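PDB 3TCS: racemase, putative, which binds magnesium and, as a member of the mandelate racemase and muconate lactonizing enzyme family, may act as a racemase or hydro-lyase. Local coordinates for residues L302-W311 with I325-S335; E257-W265 with Y283-V293. All coordinates share one frame; numbering follows the deposited sequence.

Both interactions are buried in the TIM-barrel domain, and both reach the bound D-alanine. Interaction 1 lies nearer the centre of the chain. It runs two stretches alongside each other in the barrel wall, mainly through backbone bonds and waters. Interaction 2 sits farther out. It joins the turns after strands 252-255 and 276-277 and the starts of helices 262-270 and 287-300. Apolar side chains and two arginines, R289 and R292, carry it. Each contact gives acidic or imidazole groups to the pocket: H307 and E333 from interaction 1, and the magnesium ligand E257 from interaction 2. The two meet where H307 CD2 packs 3.1 Å from E257 OE1.

Interaction 1 (L302-W311 with I325-S335); sequences LPVTPHCANW and IPNAGKYLEFS. With DAL (D-alanine), chain L.
C308 and L332 meet at the apolar centre, with C308 SG 3.9 Å from L332 CD1. Two more apolar patches lie along the contact. I325 brings CD1 against V304 CB. Further on, W311 crosses F334 with the ring planes at 40°, and W311 NE1 sits over one face of the F334 ring. This NE1 also gives a weak hydrogen bond to S335 O at 2.9 Å. The backbones run parallel but pair directly only at one bridge, V304 with A328. V304 N donates to N327 O, and G329 N donates to V304 O. Beside the bridge, N327 CG sits between its own backbone N and carbonyl carbon (chi1 57°), which turns ND2 to L302 O at 3.0 Å. Past the bridge, waters take over. One joins P306 O, Y331 O and E333 N. Another links C308 O to S335 N.

The polar edge faces the D-alanine. E333 stretches out beside H307, its carboxylate turned 82° from the imidazole plane. E333 OE1 takes a bond from C308 N at 3.1 Å, on its anti side and out of the carboxylate plane. E333 OE2 is held by K167 and S139, and H307 ND1 by D280. These partners probably hold both groups in place in the pocket.

The 302-311 stretch fills the seventh strand position of the barrel, though it forms no regular strand. Its backbone bonds V277 and P279 on the side of strand 276-277, strand 332-335 pairs in parallel with strand 132-139, and helix 314-322 covers C308 and L332.

Interaction 2 (E257-W265 with Y283-V293); sequences EQDCDLPTW and YLGGICRTLRV. With MG (magnesium ion), chain J; DAL (D-alanine), chain L.
L284 O is gripped by R289, whose guanidinium also meets C260 and L262 across the contact. R289 NE donates to L284 O at 2.7 Å, in the carbonyl plane, and R289 NH2 adds a weak bond. The arginine bends at chi3 (52°) to bring this edge back to its own turn. R289 NH2 also lies 2.8 Å from C260 O. L262 CD1 sits over a face of the same guanidinium and touches R292 NH1, 3.5 Å away. R292 forms salt bridges with D82 and D86 of helix 81-91.

These turns lie where barrel strands pass into helices, at the active-site end of a (beta/alpha)8-type barrel of the enolase superfamily. D261 and G286 are the N-caps of helices 262-270 and 287-300. Between the helices, V293 CG2 lies over the five-membered ring of W265, 3.7 Å from its centroid, in a CH-pi contact. D259 CB covers the opposite face, and W265 NE1 donates to D259 O. L284 CD1 packs obliquely on the indole.

Y283 brings its ring edge to E257 O. E257 OE1 binds magnesium at 2.0 Å, together with D205 and E231, while E257 OE2 forms a salt bridge with K94 of the second subunit.

Interaction 1 (L302-W311 with I325-S335)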
loop_
_atom_site.group_PDB
_atom_site.type_symbol
_atom_site.label_atom_id
_atom_site.label_comp_id
_atom_site.label_asym_id
_atom_site.label_seq_id
_atom_site.Cartn_x
_atom_site.Cartn_y
_atom_site.Cartn_z
ATOM N N LEU B 302 -22.223 13.068 -4.683
ATOM C CA LEU B 302 -21.486 13.445 -3.473
ATOM C C LEU B 302 -20.489 14.564 -3.719
ATOM O O LEU B 302 -19.839 14.612 -4.765
ATOM C CB LEU B 302 -20.714 12.259 -2.897
ATOM C CG LEU B 302 -21.473 11.152 -2.183
ATOM C CD1 LEU B 302 -22.112 10.242 -3.202
ATOM C CD2 LEU B 302 -20.512 10.375 -1.307
ATOM N N PRO B 303 -20.352 15.480 -2.748
ATOM C CA PRO B 303 -19.406 16.582 -2.907
ATOM C C PRO B 303 -18.008 16.113 -2.517
ATOM O O PRO B 303 -17.850 15.083 -1.849
ATOM C CB PRO B 303 -19.950 17.636 -1.952
ATOM C CG PRO B 303 -20.468 16.805 -0.827
ATOM C CD PRO B 303 -21.183 15.671 -1.546
ATOM N N VAL B 304 -17.007 16.879 -2.941
ATOM C CA VAL B 304 -15.613 16.580 -2.664
ATOM C C VAL B 304 -14.960 17.705 -1.858
ATOM O O VAL B 304 -14.910 18.854 -2.296
ATOM C CB VAL B 304 -14.818 16.406 -3.981
ATOM C CG1 VAL B 304 -13.360 16.047 -3.675
ATOM C CG2 VAL B 304 -15.473 15.331 -4.849
ATOM N N THR B 305 -14.470 17.365 -0.673
ATOM C CA THR B 305 -13.794 18.323 0.198
ATOM C C THR B 305 -12.456 17.652 0.506
ATOM O O THR B 305 -12.295 16.964 1.517
ATOM C CB THR B 305 -14.610 18.558 1.479
ATOM O OG1 THR B 305 -15.895 19.092 1.114
ATOM C CG2 THR B 305 -13.901 19.552 2.409
ATOM N N PRO B 306 -11.474 17.852 -0.383
ATOM C CA PRO B 306 -10.147 17.255 -0.231
ATOM C C PRO B 306 -9.405 17.526 1.067
ATOM O O PRO B 306 -9.646 18.515 1.763
ATOM C CB PRO B 306 -9.378 17.797 -1.439
ATOM C CG PRO B 306 -10.463 18.107 -2.444
ATOM C CD PRO B 306 -11.523 18.723 -1.570
ATOM N N HIS B 307 -8.486 16.621 1.368
ATOM C CA HIS B 307 -7.634 16.730 2.536
ATOM C C HIS B 307 -6.300 17.331 2.083
ATOM O O HIS B 307 -5.731 16.902 1.089
ATOM C CB HIS B 307 -7.402 15.339 3.139
ATOM C CG HIS B 307 -6.235 15.258 4.075
ATOM N ND1 HIS B 307 -4.932 15.151 3.637
ATOM C CD2 HIS B 307 -6.179 15.247 5.428
ATOM C CE1 HIS B 307 -4.125 15.074 4.681
ATOM N NE2 HIS B 307 -4.857 15.129 5.780
ATOM N N CYS B 308 -5.841 18.353 2.798
ATOM C CA CYS B 308 -4.547 18.994 2.553
ATOM C C CYS B 308 -4.234 19.592 3.917
ATOM O O CYS B 308 -4.864 20.556 4.345
ATOM C CB CYS B 308 -4.607 20.052 1.426
ATOM S SG CYS B 308 -6.027 21.176 1.308
ATOM N N ALA B 309 -3.262 18.994 4.602
ATOM C CA ALA B 309 -2.938 19.386 5.970
ATOM C C ALA B 309 -1.668 20.172 6.280
ATOM O O ALA B 309 -1.296 20.295 7.446
ATOM C CB ALA B 309 -2.983 18.141 6.853
ATOM N N ASN B 310 -0.993 20.692 5.268
ATOM C CA ASN B 310 0.206 21.472 5.539
ATOM C C ASN B 310 0.473 22.447 4.417
ATOM O O ASN B 310 -0.208 22.425 3.388
ATOM C CB ASN B 310 1.419 20.556 5.762
ATOM C CG ASN B 310 1.678 19.639 4.593
ATOM O OD1 ASN B 310 1.983 20.092 3.491
ATOM N ND2 ASN B 310 1.552 18.334 4.827
ATOM N N TRP B 311 1.463 23.305 4.618
ATOM C CA TRP B 311 1.790 24.305 3.624
ATOM C C TRP B 311 2.832 23.896 2.597
ATOM O O TRP B 311 3.596 24.732 2.105
ATOM C CB TRP B 311 2.190 25.618 4.297
ATOM C CG TRP B 311 1.056 26.256 5.050
ATOM C CD1 TRP B 311 -0.245 25.833 5.099
ATOM C CD2 TRP B 311 1.130 27.416 5.886
ATOM N NE1 TRP B 311 -0.984 26.657 5.921
ATOM C CE2 TRP B 311 -0.162 27.636 6.417
ATOM C CE3 TRP B 311 2.167 28.290 6.241
ATOM C CZ2 TRP B 311 -0.445 28.695 7.286
ATOM C CZ3 TRP B 311 1.884 29.346 7.107
ATOM C CH2 TRP B 311 0.587 29.537 7.619
ATOM N N ILE B 325 -13.490 21.530 -10.242
ATOM C CA ILE B 325 -14.477 20.453 -10.197
ATOM C C ILE B 325 -15.916 20.947 -10.031
ATOM O O ILE B 325 -16.162 21.963 -9.383
ATOM C CB ILE B 325 -14.123 19.426 -9.097
ATOM C CG1 ILE B 325 -14.150 20.084 -7.721
ATOM C CG2 ILE B 325 -12.735 18.841 -9.374
ATOM C CD1 ILE B 325 -14.019 19.085 -6.576
ATOM N N PRO B 326 -16.887 20.228 -10.622
ATOM C CA PRO B 326 -18.308 20.591 -10.554
ATOM C C PRO B 326 -19.022 20.255 -9.247
ATOM O O PRO B 326 -20.123 20.753 -8.993
ATOM C CB PRO B 326 -18.904 19.823 -11.727
ATOM C CG PRO B 326 -18.134 18.546 -11.686
ATOM C CD PRO B 326 -16.697 19.040 -11.476
ATOM N N ASN B 327 -18.408 19.410 -8.430
ATOM C CA ASN B 327 -19.016 18.994 -7.168
ATOM C C ASN B 327 -18.112 19.299 -5.974
ATOM O O ASN B 327 -17.885 18.449 -5.114
ATOM C CB ASN B 327 -19.326 17.491 -7.225
ATOM C CG ASN B 327 -18.088 16.649 -7.530
ATOM O OD1 ASN B 327 -17.167 17.106 -8.215
ATOM N ND2 ASN B 327 -18.069 15.409 -7.037
ATOM N N ALA B 328 -17.598 20.522 -5.927
ATOM C CA ALA B 328 -16.721 20.922 -4.833
ATOM C C ALA B 328 -17.489 21.067 -3.527
ATOM O O ALA B 328 -18.662 21.454 -3.520
ATOM C CB ALA B 328 -16.031 22.240 -5.172
ATOM N N GLY B 329 -16.810 20.749 -2.427
ATOM C CA GLY B 329 -17.392 20.874 -1.107
ATOM C C GLY B 329 -17.434 22.343 -0.721
ATOM O O GLY B 329 -17.212 23.213 -1.567
ATOM N N LYS B 330 -17.672 22.623 0.559
ATOM C CA LYS B 330 -17.810 23.992 1.041
ATOM C C LYS B 330 -16.543 24.809 1.246
ATOM O O LYS B 330 -16.598 26.036 1.258
ATOM C CB LYS B 330 -18.578 23.994 2.366
ATOM C CG LYS B 330 -19.900 23.240 2.354
ATOM C CD LYS B 330 -20.418 23.087 3.782
ATOM C CE LYS B 330 -21.627 22.171 3.851
ATOM N NZ LYS B 330 -22.131 22.020 5.250
ATOM N N TYR B 331 -15.404 24.147 1.406
ATOM C CA TYR B 331 -14.181 24.882 1.692
ATOM C C TYR B 331 -12.897 24.081 1.575
ATOM O O TYR B 331 -12.905 22.851 1.542
ATOM C CB TYR B 331 -14.277 25.472 3.110
ATOM C CG TYR B 331 -15.184 24.674 4.047
ATOM C CD1 TYR B 331 -16.105 25.322 4.876
ATOM C CD2 TYR B 331 -15.162 23.278 4.059
ATOM C CE1 TYR B 331 -16.985 24.600 5.682
ATOM C CE2 TYR B 331 -16.042 22.541 4.867
ATOM C CZ TYR B 331 -16.952 23.212 5.671
ATOM O OH TYR B 331 -17.851 22.501 6.437
ATOM N N LEU B 332 -11.794 24.821 1.525
ATOM C CA LEU B 332 -10.442 24.279 1.428
ATOM C C LEU B 332 -9.884 24.055 2.833
ATOM O O LEU B 332 -9.939 24.958 3.665
ATOM C CB LEU B 332 -9.537 25.294 0.719
ATOM C CG LEU B 332 -8.033 25.015 0.706
ATOM C CD1 LEU B 332 -7.702 24.145 -0.495
ATOM C CD2 LEU B 332 -7.256 26.334 0.638
ATOM N N GLU B 333 -9.348 22.869 3.108
ATOM C CA GLU B 333 -8.755 22.640 4.420
ATOM C C GLU B 333 -7.512 23.526 4.481
ATOM O O GLU B 333 -6.689 23.522 3.561
ATOM C CB GLU B 333 -8.357 21.175 4.604
ATOM C CG GLU B 333 -7.539 20.960 5.874
ATOM C CD GLU B 333 -7.435 19.515 6.296
ATOM O OE1 GLU B 333 -7.419 18.605 5.436
ATOM O OE2 GLU B 333 -7.356 19.290 7.515
ATOM N N PHE B 334 -7.377 24.302 5.547
ATOM C CA PHE B 334 -6.227 25.190 5.650
ATOM C C PHE B 334 -5.564 25.080 7.015
ATOM O O PHE B 334 -6.088 25.572 8.007
ATOM C CB PHE B 334 -6.668 26.631 5.404
ATOM C CG PHE B 334 -5.529 27.577 5.150
ATOM C CD1 PHE B 334 -4.934 27.649 3.894
ATOM C CD2 PHE B 334 -5.037 28.379 6.174
ATOM C CE1 PHE B 334 -3.863 28.511 3.660
ATOM C CE2 PHE B 334 -3.964 29.245 5.952
ATOM C CZ PHE B 334 -3.378 29.310 4.690
ATOM N N SER B 335 -4.408 24.427 7.062
ATOM C CA SER B 335 -3.691 24.266 8.319
ATOM C C SER B 335 -3.293 25.613 8.902
ATOM O O SER B 335 -2.776 26.475 8.190
ATOM C CB SER B 335 -2.427 23.436 8.112
ATOM O OG SER B 335 -1.657 23.426 9.301
HETATM N N DAL L . -8.056 16.186 7.768
HETATM C CA DAL L . -7.086 16.241 8.877
HETATM C CB DAL L . -5.968 17.225 8.561
HETATM C C DAL L . -6.495 14.889 9.095
HETATM O O DAL L . -7.196 13.970 9.375
HETATM O O HOH W 1 -17.973 20.279 2.573
HETATM O O HOH W 2 -10.469 20.957 1.116
HETATM O O HOH W 3 -3.569 22.909 4.751
#

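Interaction 2 (E257-W265 with Y283-V293)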
loop_
_atom_site.group_PDB
_atom_site.type_symbol
_atom_site.label_atom_id
_atom_site.label_comp_id
_atom_site.label_asym_id
_atom_site.label_seq_id
_atom_site.Cartn_x
_atom_site.Cartn_y
_atom_site.Cartn_z
ATOM N N GLU B 257 -9.199 10.386 3.297
ATOM C CA GLU B 257 -7.846 10.912 3.126
ATOM C C GLU B 257 -6.716 9.890 3.007
ATOM O O GLU B 257 -5.735 10.150 2.307
ATOM C CB GLU B 257 -7.514 11.927 4.223
ATOM C CG GLU B 257 -7.318 11.341 5.602
ATOM C CD GLU B 257 -7.232 12.422 6.655
ATOM O OE1 GLU B 257 -8.186 13.221 6.749
ATOM O OE2 GLU B 257 -6.215 12.477 7.377
ATOM N N GLN B 258 -6.839 8.742 3.670
ATOM C CA GLN B 258 -5.795 7.713 3.587
ATOM C C GLN B 258 -6.039 6.691 2.482
ATOM O O GLN B 258 -5.251 5.760 2.306
ATOM C CB GLN B 258 -5.661 6.943 4.899
ATOM C CG GLN B 258 -4.979 7.684 6.028
ATOM C CD GLN B 258 -5.943 8.498 6.871
ATOM O OE1 GLN B 258 -7.154 8.269 6.856
ATOM N NE2 GLN B 258 -5.406 9.439 7.627
ATOM N N ASP B 259 -7.128 6.846 1.741
ATOM C CA ASP B 259 -7.422 5.899 0.675
ATOM C C ASP B 259 -6.711 6.245 -0.625
ATOM O O ASP B 259 -6.945 7.298 -1.214
ATOM C CB ASP B 259 -8.932 5.813 0.478
ATOM C CG ASP B 259 -9.613 5.128 1.641
ATOM O OD1 ASP B 259 -9.571 3.879 1.695
ATOM O OD2 ASP B 259 -10.163 5.830 2.522
ATOM N N CYS B 260 -5.826 5.349 -1.060
ATOM C CA CYS B 260 -5.057 5.555 -2.286
ATOM C C CYS B 260 -5.388 4.513 -3.348
ATOM O O CYS B 260 -4.816 4.531 -4.439
ATOM C CB CYS B 260 -3.559 5.490 -1.977
ATOM S SG CYS B 260 -2.998 3.866 -1.398
ATOM N N ASP B 261 -6.316 3.617 -3.022
ATOM C CA ASP B 261 -6.738 2.532 -3.907
ATOM C C ASP B 261 -8.069 2.859 -4.584
ATOM O O ASP B 261 -9.095 2.998 -3.915
ATOM C CB ASP B 261 -6.868 1.245 -3.083
ATOM C CG ASP B 261 -7.247 0.044 -3.919
ATOM O OD1 ASP B 261 -6.472 -0.315 -4.831
ATOM O OD2 ASP B 261 -8.317 -0.545 -3.662
ATOM N N LEU B 262 -8.051 2.965 -5.913
ATOM C CA LEU B 262 -9.255 3.303 -6.667
ATOM C C LEU B 262 -10.413 2.318 -6.513
ATOM O O LEU B 262 -11.568 2.731 -6.438
ATOM C CB LEU B 262 -8.912 3.519 -8.146
ATOM C CG LEU B 262 -8.117 4.806 -8.411
ATOM C CD1 LEU B 262 -7.839 4.935 -9.902
ATOM C CD2 LEU B 262 -8.904 6.023 -7.912
ATOM N N PRO B 263 -10.135 1.006 -6.483
ATOM C CA PRO B 263 -11.286 0.111 -6.318
ATOM C C PRO B 263 -11.924 0.263 -4.932
ATOM O O PRO B 263 -13.126 0.063 -4.770
ATOM C CB PRO B 263 -10.698 -1.281 -6.569
ATOM C CG PRO B 263 -9.220 -1.105 -6.327
ATOM C CD PRO B 263 -8.935 0.255 -6.887
ATOM N N THR B 264 -11.124 0.633 -3.934
ATOM C CA THR B 264 -11.655 0.834 -2.591
ATOM C C THR B 264 -12.494 2.111 -2.603
ATOM O O THR B 264 -13.537 2.187 -1.952
ATOM C CB THR B 264 -10.525 0.955 -1.550
ATOM O OG1 THR B 264 -9.830 -0.294 -1.467
ATOM C CG2 THR B 264 -11.088 1.300 -0.182
ATOM N N TRP B 265 -12.028 3.115 -3.343
ATOM C CA TRP B 265 -12.767 4.364 -3.473
ATOM C C TRP B 265 -14.126 4.066 -4.112
ATOM O O TRP B 265 -15.160 4.578 -3.673
ATOM C CB TRP B 265 -12.000 5.356 -4.352
ATOM C CG TRP B 265 -11.165 6.308 -3.569
ATOM C CD1 TRP B 265 -9.803 6.373 -3.533
ATOM C CD2 TRP B 265 -11.643 7.332 -2.690
ATOM N NE1 TRP B 265 -9.400 7.375 -2.682
ATOM C CE2 TRP B 265 -10.511 7.980 -2.151
ATOM C CE3 TRP B 265 -12.919 7.764 -2.303
ATOM C CZ2 TRP B 265 -10.615 9.040 -1.243
ATOM C CZ3 TRP B 265 -13.023 8.818 -1.399
ATOM C CH2 TRP B 265 -11.874 9.443 -0.880
ATOM N N TYR B 283 -1.555 11.661 -1.712
ATOM C CA TYR B 283 -1.597 10.286 -1.212
ATOM C C TYR B 283 -2.273 9.397 -2.260
ATOM O O TYR B 283 -1.978 8.205 -2.366
ATOM C CB TYR B 283 -2.408 10.163 0.089
ATOM C CG TYR B 283 -1.817 10.812 1.328
ATOM C CD1 TYR B 283 -0.436 10.907 1.511
ATOM C CD2 TYR B 283 -2.651 11.290 2.346
ATOM C CE1 TYR B 283 0.101 11.461 2.675
ATOM C CE2 TYR B 283 -2.122 11.845 3.514
ATOM C CZ TYR B 283 -0.743 11.925 3.671
ATOM O OH TYR B 283 -0.212 12.456 4.827
ATOM N N LEU B 284 -3.190 9.984 -3.025
ATOM C CA LEU B 284 -3.946 9.245 -4.035
ATOM C C LEU B 284 -3.203 8.980 -5.343
ATOM O O LEU B 284 -3.628 8.148 -6.139
ATOM C CB LEU B 284 -5.270 9.970 -4.319
ATOM C CG LEU B 284 -6.292 9.401 -5.312
ATOM C CD1 LEU B 284 -6.590 7.937 -5.012
ATOM C CD2 LEU B 284 -7.574 10.230 -5.211
ATOM N N GLY B 285 -2.097 9.678 -5.573
ATOM C CA GLY B 285 -1.349 9.443 -6.798
ATOM C C GLY B 285 -1.352 10.575 -7.807
ATOM O O GLY B 285 -0.849 10.415 -8.919
ATOM N N GLY B 286 -1.912 11.720 -7.441
ATOM C CA GLY B 286 -1.898 12.841 -8.359
ATOM C C GLY B 286 -3.251 13.365 -8.785
ATOM O O GLY B 286 -4.296 12.850 -8.374
ATOM N N ILE B 287 -3.216 14.401 -9.618
ATOM C CA ILE B 287 -4.419 15.043 -10.138
ATOM C C ILE B 287 -5.280 14.092 -10.973
ATOM O O ILE B 287 -6.481 13.969 -10.743
ATOM C CB ILE B 287 -4.045 16.267 -11.005
ATOM C CG1 ILE B 287 -3.426 17.358 -10.123
ATOM C CG2 ILE B 287 -5.273 16.792 -11.741
ATOM C CD1 ILE B 287 -4.379 17.947 -9.100
ATOM N N CYS B 288 -4.670 13.425 -11.947
ATOM C CA CYS B 288 -5.420 12.510 -12.802
ATOM C C CYS B 288 -6.200 11.478 -11.998
ATOM O O CYS B 288 -7.391 11.273 -12.222
ATOM C CB CYS B 288 -4.483 11.799 -13.777
ATOM S SG CYS B 288 -3.794 12.889 -15.022
ATOM N N ARG B 289 -5.531 10.830 -11.055
ATOM C CA ARG B 289 -6.198 9.821 -10.250
ATOM C C ARG B 289 -7.234 10.443 -9.318
ATOM O O ARG B 289 -8.283 9.851 -9.072
ATOM C CB ARG B 289 -5.151 8.999 -9.490
ATOM C CG ARG B 289 -4.359 8.059 -10.426
ATOM C CD ARG B 289 -3.138 7.471 -9.743
ATOM N NE ARG B 289 -3.486 6.860 -8.468
ATOM C CZ ARG B 289 -3.938 5.619 -8.316
ATOM N NH1 ARG B 289 -4.098 4.821 -9.368
ATOM N NH2 ARG B 289 -4.249 5.184 -7.103
ATOM N N THR B 290 -6.963 11.643 -8.814
ATOM C CA THR B 290 -7.937 12.302 -7.950
ATOM C C THR B 290 -9.193 12.632 -8.768
ATOM O O THR B 290 -10.315 12.515 -8.272
ATOM C CB THR B 290 -7.366 13.598 -7.333
ATOM O OG1 THR B 290 -6.242 13.271 -6.502
ATOM C CG2 THR B 290 -8.423 14.295 -6.487
ATOM N N LEU B 291 -9.004 13.032 -10.023
ATOM C CA LEU B 291 -10.135 13.352 -10.893
ATOM C C LEU B 291 -11.027 12.125 -11.123
ATOM O O LEU B 291 -12.229 12.257 -11.365
ATOM C CB LEU B 291 -9.644 13.906 -12.232
ATOM C CG LEU B 291 -9.016 15.304 -12.157
ATOM C CD1 LEU B 291 -8.509 15.724 -13.532
ATOM C CD2 LEU B 291 -10.048 16.297 -11.640
ATOM N N ARG B 292 -10.442 10.933 -11.054
ATOM C CA ARG B 292 -11.232 9.717 -11.225
ATOM C C ARG B 292 -12.156 9.568 -10.020
ATOM O O ARG B 292 -13.310 9.171 -10.162
ATOM C CB ARG B 292 -10.332 8.488 -11.343
ATOM C CG ARG B 292 -9.450 8.496 -12.574
ATOM C CD ARG B 292 -8.709 7.183 -12.723
ATOM N NE ARG B 292 -7.498 7.339 -13.524
ATOM C CZ ARG B 292 -6.616 6.367 -13.738
ATOM N NH1 ARG B 292 -6.817 5.165 -13.214
ATOM N NH2 ARG B 292 -5.522 6.604 -14.456
ATOM N N VAL B 293 -11.648 9.897 -8.833
ATOM C CA VAL B 293 -12.460 9.817 -7.626
ATOM C C VAL B 293 -13.517 10.921 -7.664
ATOM O O VAL B 293 -14.664 10.704 -7.283
ATOM C CB VAL B 293 -11.596 9.952 -6.356
ATOM C CG1 VAL B 293 -12.483 10.049 -5.113
ATOM C CG2 VAL B 293 -10.674 8.743 -6.240
HETATM MG MG MG J . -8.920 14.088 8.443
HETATM N N DAL L . -8.056 16.186 7.768
HETATM C CA DAL L . -7.086 16.241 8.877
HETATM C CB DAL L . -5.968 17.225 8.561
HETATM C C DAL L . -6.495 14.889 9.095
HETATM O O DAL L . -7.196 13.970 9.375
HETATM O O HOH W 4 -9.254 12.213 9.327
#